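Local coordinates for protein Bm4233, isoform b (Brugia malayi, PDB 6ANY) that probably binds and transports sterols as a secreted venom allergen-like protein of the CAP family, and is a vaccine candidate for lymphatic filariasis, at residues R18-F23 against L47-S52; G30-R35 against S106-L111; G80-A85 against V132-Q137; H144-G149 against A162-S167. All blocks are in the same frame, centred on the assembly; numbering follows the deposited sequence.

Contact 1 (R18-F23 against L47-S52)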
loop_
_atom_site.group_PDB
_atom_site.type_symbol
_atom_site.label_atom_id
_atom_site.label_comp_id
_atom_site.label_asym_id
_atom_site.label_seq_id
_atom_site.Cartn_x
_atom_site.Cartn_y
_atom_site.Cartn_z
ATOM N N ARG A 18 -9.138 -2.114 3.555
ATOM C CA ARG A 18 -10.142 -1.114 3.507
ATOM C C ARG A 18 -9.515 0.257 3.515
ATOM O O ARG A 18 -9.889 1.084 2.637
ATOM C CB ARG A 18 -11.129 -1.231 4.698
ATOM C CG ARG A 18 -12.031 -2.431 4.514
ATOM C CD ARG A 18 -12.701 -2.915 5.772
ATOM N NE ARG A 18 -13.439 -4.186 5.539
ATOM C CZ ARG A 18 -14.097 -4.887 6.481
ATOM N NH1 ARG A 18 -14.170 -4.483 7.774
ATOM N NH2 ARG A 18 -14.682 -6.010 6.122
ATOM N N GLN A 19 -8.521 0.481 4.386
ATOM C CA GLN A 19 -7.790 1.765 4.373
ATOM C C GLN A 19 -7.064 2.052 3.042
ATOM O O GLN A 19 -7.173 3.144 2.494
ATOM C CB GLN A 19 -6.772 1.898 5.549
ATOM C CG GLN A 19 -5.913 3.155 5.483
ATOM C CD GLN A 19 -4.750 3.141 6.472
ATOM O OE1 GLN A 19 -3.900 2.236 6.413
ATOM N NE2 GLN A 19 -4.698 4.122 7.373
ATOM N N ASN A 20 -6.299 1.099 2.562
ATOM C CA ASN A 20 -5.499 1.309 1.340
ATOM C C ASN A 20 -6.436 1.534 0.129
ATOM O O ASN A 20 -6.147 2.359 -0.688
ATOM C CB ASN A 20 -4.559 0.125 1.108
ATOM C CG ASN A 20 -3.341 0.480 0.238
ATOM O OD1 ASN A 20 -2.317 -0.232 0.340
ATOM N ND2 ASN A 20 -3.455 1.514 -0.678
ATOM N N ASN A 21 -7.596 0.879 0.104
ATOM C CA ASN A 21 -8.542 1.012 -0.991
ATOM C C ASN A 21 -9.280 2.324 -0.862
ATOM O O ASN A 21 -9.595 2.962 -1.863
ATOM C CB ASN A 21 -9.548 -0.110 -1.042
ATOM C CG ASN A 21 -9.027 -1.341 -1.667
ATOM O OD1 ASN A 21 -8.127 -1.292 -2.549
ATOM N ND2 ASN A 21 -9.522 -2.478 -1.196
ATOM N N LYS A 22 -9.602 2.725 0.349
ATOM C CA LYS A 22 -10.143 4.080 0.569
ATOM C C LYS A 22 -9.195 5.188 0.069
ATOM O O LYS A 22 -9.622 6.125 -0.638
ATOM C CB LYS A 22 -10.449 4.322 2.035
ATOM C CG LYS A 22 -10.860 5.755 2.343
ATOM C CD LYS A 22 -11.408 5.814 3.772
ATOM C CE LYS A 22 -11.792 7.218 4.248
ATOM N NZ LYS A 22 -12.838 7.187 5.311
ATOM N N PHE A 23 -7.915 5.064 0.426
ATOM C CA PHE A 23 -6.913 5.972 -0.091
ATOM C C PHE A 23 -6.933 6.029 -1.600
ATOM O O PHE A 23 -6.897 7.106 -2.171
ATOM C CB PHE A 23 -5.503 5.611 0.401
ATOM C CG PHE A 23 -5.229 5.983 1.846
ATOM C CD1 PHE A 23 -5.846 7.065 2.445
ATOM C CD2 PHE A 23 -4.315 5.271 2.579
ATOM C CE1 PHE A 23 -5.570 7.410 3.772
ATOM C CE2 PHE A 23 -4.018 5.594 3.900
ATOM C CZ PHE A 23 -4.625 6.677 4.496
ATOM N N LEU A 47 -6.872 -0.512 -9.592
ATOM C CA LEU A 47 -7.365 -1.811 -9.111
ATOM C C LEU A 47 -7.709 -1.827 -7.620
ATOM O O LEU A 47 -7.019 -1.189 -6.796
ATOM C CB LEU A 47 -6.358 -2.930 -9.435
ATOM C CG LEU A 47 -6.099 -3.126 -10.935
ATOM C CD1 LEU A 47 -5.031 -4.170 -11.216
ATOM C CD2 LEU A 47 -7.415 -3.419 -11.708
ATOM N N LEU A 48 -8.756 -2.575 -7.280
ATOM C CA LEU A 48 -9.154 -2.755 -5.916
ATOM C C LEU A 48 -8.241 -3.836 -5.253
ATOM O O LEU A 48 -8.172 -4.987 -5.679
ATOM C CB LEU A 48 -10.604 -3.153 -5.843
ATOM C CG LEU A 48 -11.288 -3.062 -4.470
ATOM C CD1 LEU A 48 -12.768 -2.729 -4.574
ATOM C CD2 LEU A 48 -11.227 -4.379 -3.751
ATOM N N LEU A 49 -7.519 -3.434 -4.228
ATOM C CA LEU A 49 -6.594 -4.368 -3.545
ATOM C C LEU A 49 -7.308 -5.528 -2.871
ATOM O O LEU A 49 -8.333 -5.358 -2.271
ATOM C CB LEU A 49 -5.692 -3.654 -2.540
ATOM C CG LEU A 49 -4.871 -2.497 -3.047
ATOM C CD1 LEU A 49 -4.047 -1.903 -1.891
ATOM C CD2 LEU A 49 -3.952 -2.926 -4.180
ATOM N N LYS A 50 -6.768 -6.733 -3.045
ATOM C CA LYS A 50 -7.276 -7.931 -2.372
ATOM C C LYS A 50 -6.156 -8.392 -1.430
ATOM O O LYS A 50 -4.960 -8.311 -1.769
ATOM C CB LYS A 50 -7.512 -9.060 -3.380
ATOM C CG LYS A 50 -8.468 -8.784 -4.543
ATOM C CD LYS A 50 -9.890 -8.664 -4.053
ATOM C CE LYS A 50 -10.368 -10.032 -3.618
ATOM N NZ LYS A 50 -11.733 -10.048 -3.033
ATOM N N TRP A 51 -6.540 -8.937 -0.292
ATOM C CA TRP A 51 -5.651 -9.571 0.613
ATOM C C TRP A 51 -5.154 -10.868 0.076
ATOM O O TRP A 51 -5.957 -11.735 -0.358
ATOM C CB TRP A 51 -6.303 -9.805 1.974
ATOM C CG TRP A 51 -5.274 -10.169 3.043
ATOM C CD1 TRP A 51 -4.943 -11.403 3.412
ATOM C CD2 TRP A 51 -4.414 -9.286 3.805
ATOM N NE1 TRP A 51 -3.932 -11.394 4.350
ATOM C CE2 TRP A 51 -3.640 -10.096 4.650
ATOM C CE3 TRP A 51 -4.291 -7.905 3.917
ATOM C CZ2 TRP A 51 -2.731 -9.582 5.560
ATOM C CZ3 TRP A 51 -3.383 -7.407 4.848
ATOM C CH2 TRP A 51 -2.615 -8.259 5.644
ATOM N N SER A 52 -3.829 -11.062 0.161
ATOM C CA SER A 52 -3.202 -12.338 -0.261
ATOM C C SER A 52 -2.442 -12.961 0.957
ATOM O O SER A 52 -1.529 -12.304 1.516
ATOM C CB SER A 52 -2.237 -12.077 -1.438
ATOM O OG SER A 52 -1.361 -13.158 -1.642
#
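Asn21, on helix 10-28, and Leu48, on the extended segment 47-52, mark the closest approach of the two backbones, with their CA atoms 6.2 Å apart. The main link is the side-chain amide of Asn21, which grips the backbone of Leu49 at two points. Leu49 N donates to Asn21 OD1 over 2.8 Å, on a lone pair and in the plane of the amide carbonyl. Asn21 ND2 returns a longer bond of 3.3 Å to Leu49 O. That bond is almost straight, at 178°, and lies in the Asn21 amide plane. The two bonds together fix the rotation of the amide. Leu48 crosses this side chain at about a right angle, with CD2 3.6 Å from Asn21 ND2. Beside this, Leu49 turns its CD1 methyl onto the flat face of the Asn20 amide. Asn20 CG stands anti to the backbone N (chi1 -157°), which places Asn20 CG 3.3 Å from Leu49 CD1. Its ND2 is bonded outside the contact, to Met138 O. Further along, Lys50 and Ser52 pair with strand 145-153. A helix residue thus holds both the N-H and C=O of Leu49 just before the short edge strand 50-51. This joins helix 10-28 to the edge of the central sheet in the alpha-beta-alpha sandwich of the CAP fold.

Contact 2 (G30-R35 against S106-L111)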
loop_
_atom_site.group_PDB
_atom_site.type_symbol
_atom_site.label_atom_id
_atom_site.label_comp_id
_atom_site.label_asym_id
_atom_site.label_seq_id
_atom_site.Cartn_x
_atom_site.Cartn_y
_atom_site.Cartn_z
ATOM N N GLY A 30 -9.824 12.672 -7.217
ATOM C CA GLY A 30 -9.315 14.034 -7.187
ATOM C C GLY A 30 -9.446 14.708 -5.838
ATOM O O GLY A 30 -9.500 15.934 -5.799
ATOM N N LYS A 31 -9.496 13.939 -4.740
ATOM C CA LYS A 31 -9.733 14.541 -3.398
ATOM C C LYS A 31 -8.454 14.768 -2.577
ATOM O O LYS A 31 -8.568 15.254 -1.434
ATOM C CB LYS A 31 -10.670 13.692 -2.526
ATOM C CG LYS A 31 -11.846 13.048 -3.250
ATOM C CD LYS A 31 -13.191 13.737 -3.047
ATOM C CE LYS A 31 -13.213 15.136 -3.603
ATOM N NZ LYS A 31 -14.608 15.518 -3.983
ATOM N N LEU A 32 -7.289 14.376 -3.074
ATOM C CA LEU A 32 -6.056 14.428 -2.255
ATOM C C LEU A 32 -4.973 15.355 -2.837
ATOM O O LEU A 32 -4.668 15.299 -4.002
ATOM C CB LEU A 32 -5.435 13.025 -2.016
ATOM C CG LEU A 32 -6.342 11.949 -1.426
ATOM C CD1 LEU A 32 -5.623 10.641 -1.408
ATOM C CD2 LEU A 32 -6.858 12.373 -0.056
ATOM N N LYS A 33 -4.400 16.186 -1.977
ATOM C CA LYS A 33 -3.452 17.188 -2.352
ATOM C C LYS A 33 -2.059 16.609 -2.361
ATOM O O LYS A 33 -1.715 15.790 -1.516
ATOM C CB LYS A 33 -3.507 18.389 -1.386
ATOM C CG LYS A 33 -4.697 19.322 -1.660
ATOM C CD LYS A 33 -5.071 20.201 -0.512
ATOM C CE LYS A 33 -5.860 21.422 -0.990
ATOM N NZ LYS A 33 -6.393 22.174 0.194
ATOM N N ASN A 34 -1.231 17.125 -3.253
ATOM C CA ASN A 34 0.174 16.846 -3.231
ATOM C C ASN A 34 0.883 17.917 -2.386
ATOM O O ASN A 34 0.256 18.793 -1.747
ATOM C CB ASN A 34 0.709 16.716 -4.679
ATOM C CG ASN A 34 0.523 17.984 -5.524
ATOM O OD1 ASN A 34 0.509 19.107 -5.014
ATOM N ND2 ASN A 34 0.306 17.787 -6.830
ATOM N N ARG A 35 2.189 17.868 -2.422
ATOM C CA ARG A 35 3.045 18.809 -1.684
ATOM C C ARG A 35 2.882 20.302 -2.050
ATOM O O ARG A 35 3.049 21.202 -1.211
ATOM C CB ARG A 35 4.490 18.395 -1.962
ATOM C CG ARG A 35 5.442 18.510 -0.829
ATOM C CD ARG A 35 6.234 19.766 -0.897
ATOM N NE ARG A 35 7.189 19.728 0.187
ATOM C CZ ARG A 35 8.494 19.540 0.085
ATOM N NH1 ARG A 35 9.093 19.407 -1.099
ATOM N NH2 ARG A 35 9.220 19.505 1.205
ATOM N N SER A 106 1.437 6.395 7.512
ATOM C CA SER A 106 2.805 6.859 7.453
ATOM C C SER A 106 3.360 6.824 6.033
ATOM O O SER A 106 3.793 7.806 5.514
ATOM C CB SER A 106 3.688 6.039 8.360
ATOM O OG SER A 106 5.006 6.430 8.170
ATOM N N TRP A 107 3.244 5.705 5.388
ATOM C CA TRP A 107 3.652 5.580 3.950
ATOM C C TRP A 107 2.909 6.553 3.044
ATOM O O TRP A 107 3.506 7.249 2.181
ATOM C CB TRP A 107 3.445 4.142 3.459
ATOM C CG TRP A 107 4.229 3.127 4.272
ATOM C CD1 TRP A 107 5.383 3.347 4.915
ATOM C CD2 TRP A 107 3.865 1.759 4.551
ATOM N NE1 TRP A 107 5.836 2.181 5.548
ATOM C CE2 TRP A 107 4.903 1.195 5.344
ATOM C CE3 TRP A 107 2.780 0.963 4.220
ATOM C CZ2 TRP A 107 4.866 -0.119 5.802
ATOM C CZ3 TRP A 107 2.744 -0.334 4.671
ATOM C CH2 TRP A 107 3.782 -0.847 5.488
ATOM N N TRP A 108 1.608 6.601 3.250
ATOM C CA TRP A 108 0.740 7.433 2.427
ATOM C C TRP A 108 1.028 8.906 2.630
ATOM O O TRP A 108 0.898 9.705 1.659
ATOM C CB TRP A 108 -0.735 7.125 2.696
ATOM C CG TRP A 108 -1.616 7.706 1.638
ATOM C CD1 TRP A 108 -2.154 8.989 1.621
ATOM C CD2 TRP A 108 -2.028 7.078 0.407
ATOM N NE1 TRP A 108 -2.880 9.153 0.462
ATOM C CE2 TRP A 108 -2.824 8.005 -0.290
ATOM C CE3 TRP A 108 -1.792 5.835 -0.175
ATOM C CZ2 TRP A 108 -3.432 7.700 -1.487
ATOM C CZ3 TRP A 108 -2.397 5.548 -1.375
ATOM C CH2 TRP A 108 -3.165 6.482 -2.028
ATOM N N SER A 109 1.480 9.286 3.837
ATOM C CA SER A 109 1.731 10.686 4.147
ATOM C C SER A 109 2.826 11.288 3.262
ATOM O O SER A 109 2.993 12.517 3.213
ATOM C CB SER A 109 2.155 10.873 5.634
ATOM O OG SER A 109 3.540 10.469 5.853
ATOM N N GLU A 110 3.594 10.444 2.574
ATOM C CA GLU A 110 4.553 10.918 1.562
ATOM C C GLU A 110 3.928 11.785 0.485
ATOM O O GLU A 110 4.616 12.681 -0.063
ATOM C CB GLU A 110 5.344 9.754 0.929
ATOM C CG GLU A 110 6.322 9.121 1.875
ATOM C CD GLU A 110 6.929 7.848 1.367
ATOM O OE1 GLU A 110 6.509 7.334 0.313
ATOM O OE2 GLU A 110 7.853 7.337 2.040
ATOM N N LEU A 111 2.621 11.582 0.209
ATOM C CA LEU A 111 2.001 12.329 -0.864
ATOM C C LEU A 111 1.926 13.829 -0.546
ATOM O O LEU A 111 2.454 14.656 -1.335
ATOM C CB LEU A 111 0.642 11.756 -1.237
ATOM C CG LEU A 111 -0.303 12.726 -2.000
ATOM C CD1 LEU A 111 0.192 12.972 -3.420
ATOM C CD2 LEU A 111 -1.710 12.217 -2.026
#
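Leu32 and Leu111 meet on the tightly packed side of this contact, where the loop 30-35 packs on the helical segment 106-111. Leu32 CB lies 3.8 Å from Leu111 CD2. The CD1 methyl of Leu32 comes to the edge of the Trp108 indole, near the ring plane, 3.6 Å from Trp108 NE1 and 3.7 Å from Trp108 CZ2. The two side chains cross at about a right angle. Leu111 CG, anti to its backbone N (chi1 160°), packs on the loop backbone 3.4 Å from Lys33 O. Phe23 stacks on Trp108, and Phe135 meets it edge-to-face. Gly30, with positive phi, is the C' residue of a Schellman motif that ends helix 10-28; the loop that follows packs on helices 99-108 and 110-114 of the CAP domain. Asn34 is buried but makes a marginal contact, with its CB 4.0 Å from Leu111 CD1. Its carbonyl OD1 is bonded to Thr38 N instead of across the contact. The solvent side is looser and belongs to Lys33 and Arg35. The CB of Lys33 points away from the helical segment, and its chain is exposed. Arg35 is exposed too; its side chain leads off from Leu111 and comes within about 7 Å of a bound N-acetylglucosamine.

Contact 3 (G80-A85 against V132-Q137)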
loop_
_atom_site.group_PDB
_atom_site.type_symbol
_atom_site.label_atom_id
_atom_site.label_comp_id
_atom_site.label_asym_id
_atom_site.label_seq_id
_atom_site.Cartn_x
_atom_site.Cartn_y
_atom_site.Cartn_z
ATOM N N GLY A 80 6.480 -5.959 -4.517
ATOM C CA GLY A 80 6.804 -4.715 -3.845
ATOM C C GLY A 80 6.903 -4.878 -2.344
ATOM O O GLY A 80 6.259 -5.762 -1.795
ATOM N N GLU A 81 7.662 -3.995 -1.667
ATOM C CA GLU A 81 7.760 -4.078 -0.197
ATOM C C GLU A 81 7.807 -2.738 0.472
ATOM O O GLU A 81 8.552 -1.914 0.066
ATOM C CB GLU A 81 8.979 -4.926 0.219
ATOM C CG GLU A 81 9.184 -5.059 1.742
ATOM C CD GLU A 81 10.385 -5.903 2.050
ATOM O OE1 GLU A 81 11.519 -5.352 2.001
ATOM O OE2 GLU A 81 10.231 -7.125 2.272
ATOM N N ASN A 82 6.983 -2.519 1.511
ATOM C CA ASN A 82 6.962 -1.310 2.313
ATOM C C ASN A 82 7.234 -1.753 3.769
ATOM O O ASN A 82 6.735 -2.782 4.213
ATOM C CB ASN A 82 5.619 -0.615 2.216
ATOM C CG ASN A 82 5.469 0.316 0.977
ATOM O OD1 ASN A 82 6.468 0.710 0.369
ATOM N ND2 ASN A 82 4.229 0.809 0.735
ATOM N N VAL A 83 8.028 -0.963 4.496
ATOM C CA VAL A 83 8.514 -1.251 5.840
ATOM C C VAL A 83 8.188 -0.097 6.752
ATOM O O VAL A 83 8.404 1.035 6.415
ATOM C CB VAL A 83 10.054 -1.420 5.848
ATOM C CG1 VAL A 83 10.508 -1.707 7.232
ATOM C CG2 VAL A 83 10.512 -2.533 4.850
ATOM N N TYR A 84 7.598 -0.403 7.906
ATOM C CA TYR A 84 7.237 0.606 8.906
ATOM C C TYR A 84 7.649 0.122 10.293
ATOM O O TYR A 84 7.541 -1.039 10.590
ATOM C CB TYR A 84 5.731 0.895 8.868
ATOM C CG TYR A 84 5.153 1.604 10.093
ATOM C CD1 TYR A 84 5.093 2.960 10.161
ATOM C CD2 TYR A 84 4.659 0.879 11.180
ATOM C CE1 TYR A 84 4.574 3.627 11.284
ATOM C CE2 TYR A 84 4.148 1.511 12.312
ATOM C CZ TYR A 84 4.059 2.862 12.352
ATOM O OH TYR A 84 3.562 3.482 13.492
ATOM N N ALA A 85 8.131 1.031 11.131
ATOM C CA ALA A 85 8.428 0.741 12.539
ATOM C C ALA A 85 7.984 1.859 13.488
ATOM O O ALA A 85 7.868 3.025 13.117
ATOM C CB ALA A 85 9.886 0.464 12.767
ATOM N N VAL A 132 9.061 9.033 -2.227
ATOM C CA VAL A 132 7.618 8.927 -2.261
ATOM C C VAL A 132 7.248 7.511 -2.667
ATOM O O VAL A 132 6.067 7.234 -2.943
ATOM C CB VAL A 132 7.026 9.937 -3.261
ATOM C CG1 VAL A 132 7.285 11.351 -2.772
ATOM C CG2 VAL A 132 7.625 9.702 -4.643
ATOM N N LEU A 133 8.250 6.619 -2.676
ATOM C CA LEU A 133 8.079 5.267 -3.142
ATOM C C LEU A 133 7.175 4.397 -2.294
ATOM O O LEU A 133 6.595 3.436 -2.840
ATOM C CB LEU A 133 9.441 4.568 -3.364
ATOM C CG LEU A 133 10.203 5.155 -4.600
ATOM C CD1 LEU A 133 11.560 4.457 -4.847
ATOM C CD2 LEU A 133 9.352 5.071 -5.904
ATOM N N HIS A 134 7.025 4.717 -0.992
ATOM C CA HIS A 134 6.106 3.953 -0.166
ATOM C C HIS A 134 4.662 4.278 -0.607
ATOM O O HIS A 134 3.847 3.398 -0.840
ATOM C CB HIS A 134 6.323 4.182 1.329
ATOM C CG HIS A 134 7.726 4.001 1.762
ATOM N ND1 HIS A 134 8.610 5.050 1.853
ATOM C CD2 HIS A 134 8.437 2.879 2.030
ATOM C CE1 HIS A 134 9.800 4.583 2.181
ATOM N NE2 HIS A 134 9.724 3.266 2.279
ATOM N N PHE A 135 4.390 5.557 -0.745
ATOM C CA PHE A 135 3.137 6.064 -1.203
ATOM C C PHE A 135 2.841 5.547 -2.639
ATOM O O PHE A 135 1.760 5.102 -2.907
ATOM C CB PHE A 135 3.151 7.597 -1.207
ATOM C CG PHE A 135 2.169 8.188 -2.167
ATOM C CD1 PHE A 135 0.828 8.096 -1.937
ATOM C CD2 PHE A 135 2.606 8.838 -3.306
ATOM C CE1 PHE A 135 -0.100 8.645 -2.830
ATOM C CE2 PHE A 135 1.714 9.332 -4.228
ATOM C CZ PHE A 135 0.365 9.216 -4.006
ATOM N N THR A 136 3.818 5.589 -3.539
ATOM C CA THR A 136 3.580 5.231 -4.929
ATOM C C THR A 136 3.197 3.767 -5.068
ATOM O O THR A 136 2.258 3.460 -5.798
ATOM C CB THR A 136 4.713 5.655 -5.843
ATOM O OG1 THR A 136 5.963 5.132 -5.396
ATOM C CG2 THR A 136 4.781 7.221 -5.995
ATOM N N GLN A 137 3.782 2.896 -4.237
ATOM C CA GLN A 137 3.411 1.490 -4.214
ATOM C C GLN A 137 1.985 1.337 -3.713
ATOM O O GLN A 137 1.238 0.538 -4.245
ATOM C CB GLN A 137 4.400 0.708 -3.380
ATOM C CG GLN A 137 4.108 -0.744 -3.182
ATOM C CD GLN A 137 4.096 -1.514 -4.475
ATOM O OE1 GLN A 137 5.139 -2.070 -4.895
ATOM N NE2 GLN A 137 2.920 -1.618 -5.088
HETATM O O HOH W 1 7.568 -1.619 -3.486
HETATM O O HOH W 2 7.777 0.659 -1.841
HETATM O O HOH W 3 10.225 0.355 2.963
#
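Leu133 meets Asn82 through a water. That water is 2.6 Å from Asn82 OD1 and 3.2 Å from Leu133 O, and it cannot serve all the acceptors near it at once. His134 follows and carries the direct bond. Its backbone O accepts Asn82 ND2 at 3.1 Å and 161°, with the donor tilted 26° from the carbonyl plane. Asn82 ND2 also bonds Tyr166 OH. Asn82 OD1 lies at the edge of the imidazole, 3.4 Å from His134 CD2. On the ring, ND1 bonds Glu110 and NE2 makes a weak bond to a water that Val83 N shares. Gln137 closes the segment. Its OE1 comes 3.3 Å from Gly80 CA, where no side chain intervenes. The same oxygen accepts hydrogen bonds from a water held by Glu81 N and from Gly170 N. His134 to Gln137 are the HFTQ of a CAP signature sequence. His134, with His70, Glu81 and Glu110, probably forms the tetrad of two histidines and two glutamates that lines the central CAP cavity.

Contact 4 (H144-G149 against A162-S167)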
loop_
_atom_site.group_PDB
_atom_site.type_symbol
_atom_site.label_atom_id
_atom_site.label_comp_id
_atom_site.label_asym_id
_atom_site.label_seq_id
_atom_site.Cartn_x
_atom_site.Cartn_y
_atom_site.Cartn_z
ATOM N N HIS A 144 -2.638 -5.195 -7.351
ATOM C CA HIS A 144 -3.951 -5.646 -6.892
ATOM C C HIS A 144 -3.939 -6.620 -5.747
ATOM O O HIS A 144 -5.001 -7.016 -5.294
ATOM C CB HIS A 144 -4.827 -6.206 -8.048
ATOM C CG HIS A 144 -4.326 -7.456 -8.686
ATOM N ND1 HIS A 144 -3.361 -7.459 -9.687
ATOM C CD2 HIS A 144 -4.769 -8.735 -8.581
ATOM C CE1 HIS A 144 -3.209 -8.700 -10.127
ATOM N NE2 HIS A 144 -4.049 -9.487 -9.475
ATOM N N LYS A 145 -2.761 -6.938 -5.229
ATOM C CA LYS A 145 -2.605 -7.902 -4.135
ATOM C C LYS A 145 -1.777 -7.316 -3.016
ATOM O O LYS A 145 -0.767 -6.682 -3.255
ATOM C CB LYS A 145 -1.920 -9.185 -4.630
ATOM C CG LYS A 145 -2.717 -9.859 -5.735
ATOM C CD LYS A 145 -2.233 -11.249 -6.088
ATOM C CE LYS A 145 -1.238 -11.215 -7.250
ATOM N NZ LYS A 145 -0.905 -12.610 -7.757
ATOM N N ILE A 146 -2.177 -7.551 -1.788
ATOM C CA ILE A 146 -1.448 -6.996 -0.634
ATOM C C ILE A 146 -1.455 -8.037 0.466
ATOM O O ILE A 146 -2.432 -8.712 0.649
ATOM C CB ILE A 146 -2.027 -5.664 -0.156
ATOM C CG1 ILE A 146 -1.133 -5.101 0.954
ATOM C CG2 ILE A 146 -3.482 -5.805 0.321
ATOM C CD1 ILE A 146 -1.498 -3.690 1.367
ATOM N N GLY A 147 -0.353 -8.135 1.181
ATOM C CA GLY A 147 -0.281 -8.971 2.337
ATOM C C GLY A 147 0.771 -8.401 3.260
ATOM O O GLY A 147 1.815 -7.892 2.807
ATOM N N CYS A 148 0.487 -8.493 4.551
ATOM C CA CYS A 148 1.297 -7.799 5.552
ATOM C C CYS A 148 1.563 -8.653 6.759
ATOM O O CYS A 148 0.805 -9.577 7.092
ATOM C CB CYS A 148 0.660 -6.504 6.037
ATOM S SG CYS A 148 0.139 -5.336 4.749
ATOM N N GLY A 149 2.686 -8.360 7.386
ATOM C CA GLY A 149 3.145 -9.136 8.547
ATOM C C GLY A 149 3.538 -8.175 9.645
ATOM O O GLY A 149 4.050 -7.109 9.364
ATOM N N ALA A 162 5.998 -3.345 11.013
ATOM C CA ALA A 162 4.992 -3.808 10.091
ATOM C C ALA A 162 5.586 -3.887 8.671
ATOM O O ALA A 162 6.206 -2.956 8.210
ATOM C CB ALA A 162 3.808 -2.885 10.120
ATOM N N ILE A 163 5.367 -4.996 7.998
ATOM C CA ILE A 163 5.879 -5.218 6.653
ATOM C C ILE A 163 4.701 -5.548 5.722
ATOM O O ILE A 163 3.902 -6.399 6.003
ATOM C CB ILE A 163 6.877 -6.404 6.599
ATOM C CG1 ILE A 163 7.962 -6.296 7.706
ATOM C CG2 ILE A 163 7.450 -6.533 5.206
ATOM C CD1 ILE A 163 8.910 -5.164 7.608
ATOM N N CYS A 164 4.606 -4.839 4.616
ATOM C CA CYS A 164 3.575 -5.117 3.618
ATOM C C CYS A 164 4.256 -5.441 2.309
ATOM O O CYS A 164 5.206 -4.733 1.907
ATOM C CB CYS A 164 2.584 -3.969 3.495
ATOM S SG CYS A 164 1.363 -3.789 4.797
ATOM N N HIS A 165 3.771 -6.506 1.677
ATOM C CA HIS A 165 4.138 -6.943 0.320
ATOM C C HIS A 165 3.022 -6.749 -0.693
ATOM O O HIS A 165 1.847 -6.987 -0.409
ATOM C CB HIS A 165 4.542 -8.401 0.330
ATOM C CG HIS A 165 5.894 -8.630 0.922
ATOM N ND1 HIS A 165 6.421 -9.884 1.117
ATOM C CD2 HIS A 165 6.841 -7.758 1.327
ATOM C CE1 HIS A 165 7.638 -9.779 1.602
ATOM N NE2 HIS A 165 7.925 -8.497 1.718
ATOM N N TYR A 166 3.407 -6.326 -1.892
ATOM C CA TYR A 166 2.440 -5.935 -2.938
ATOM C C TYR A 166 2.748 -6.642 -4.213
ATOM O O TYR A 166 3.913 -6.778 -4.573
ATOM C CB TYR A 166 2.500 -4.437 -3.200
ATOM C CG TYR A 166 2.413 -3.557 -1.944
ATOM C CD1 TYR A 166 3.476 -3.441 -1.081
ATOM C CD2 TYR A 166 1.252 -2.862 -1.644
ATOM C CE1 TYR A 166 3.390 -2.647 0.056
ATOM C CE2 TYR A 166 1.148 -2.109 -0.533
ATOM C CZ TYR A 166 2.213 -1.986 0.320
ATOM O OH TYR A 166 2.004 -1.161 1.401
ATOM N N SER A 167 1.715 -7.081 -4.925
ATOM C CA SER A 167 1.903 -7.753 -6.208
ATOM C C SER A 167 0.765 -7.438 -7.172
ATOM O O SER A 167 -0.406 -7.484 -6.796
ATOM C CB SER A 167 2.021 -9.266 -6.007
ATOM O OG SER A 167 2.121 -9.938 -7.250
#
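Cys148 and Cys164 are joined covalently across two antiparallel strands, SG to SG 2.0 Å, with a C-S-S-C torsion of 100°. They form a non-hydrogen-bonded pair. The hydrogen-bonded pairs flank them. His165 N gives Gly147 O a nearly straight bond of 2.7 Å, and Gly147 N answers to His165 O. Gly149 N reaches Ile163 O at 2.7 Å, and the reverse bond closes that ring as well. On the disulfide side of the sheet, Ile146 and Tyr166 lie side by side and point the same way, with Ile146 CD1 3.6 Å from Tyr166 CE2. At the far end a classic beta bulge sets both His144 and Lys145 against Ser167. Ser167 O accepts His144 N at 3.2 Å and, weakly, Lys145 N. It also lies over one face of the His144 ring. Lys145 CE lies 3.6 Å from Ser167 OG.

The next shell holds these groups. Ile16 of helix 10-28 packs on Ile146 and Cys148. Tyr166 links on to strand 80-87 through its hydroxyl. On the other side of the sheet, His165 NE2 bonds Glu81 and its ND1 bonds Ser58. The register of the two strands is therefore fixed twice, by paired backbone bonds and by a sulfur bridge, as suits a secreted protein.

Overall arrangement
Contacts 1, 3 and 4 share the mixed sheet, whose strands run in the order 50-51, 145-153, 159-167, 80-87. Contact 4 forms the middle pair. Contact 1 joins helix 10-28 to one edge, and contact 3 sets helix 133-138 against the other. The centres of contacts 1 and 3 are each about 10 Å from that of contact 4. The centre of contact 2 lies about 19 Å from that of contact 4, yet Trp107 still reaches Tyr166 and Cys164. Along the chain contact 1 alternates with contact 2, and contact 2 with contact 3; contact 4 comes last. This interleaving ties distant parts of the sequence into one compact CAP domain.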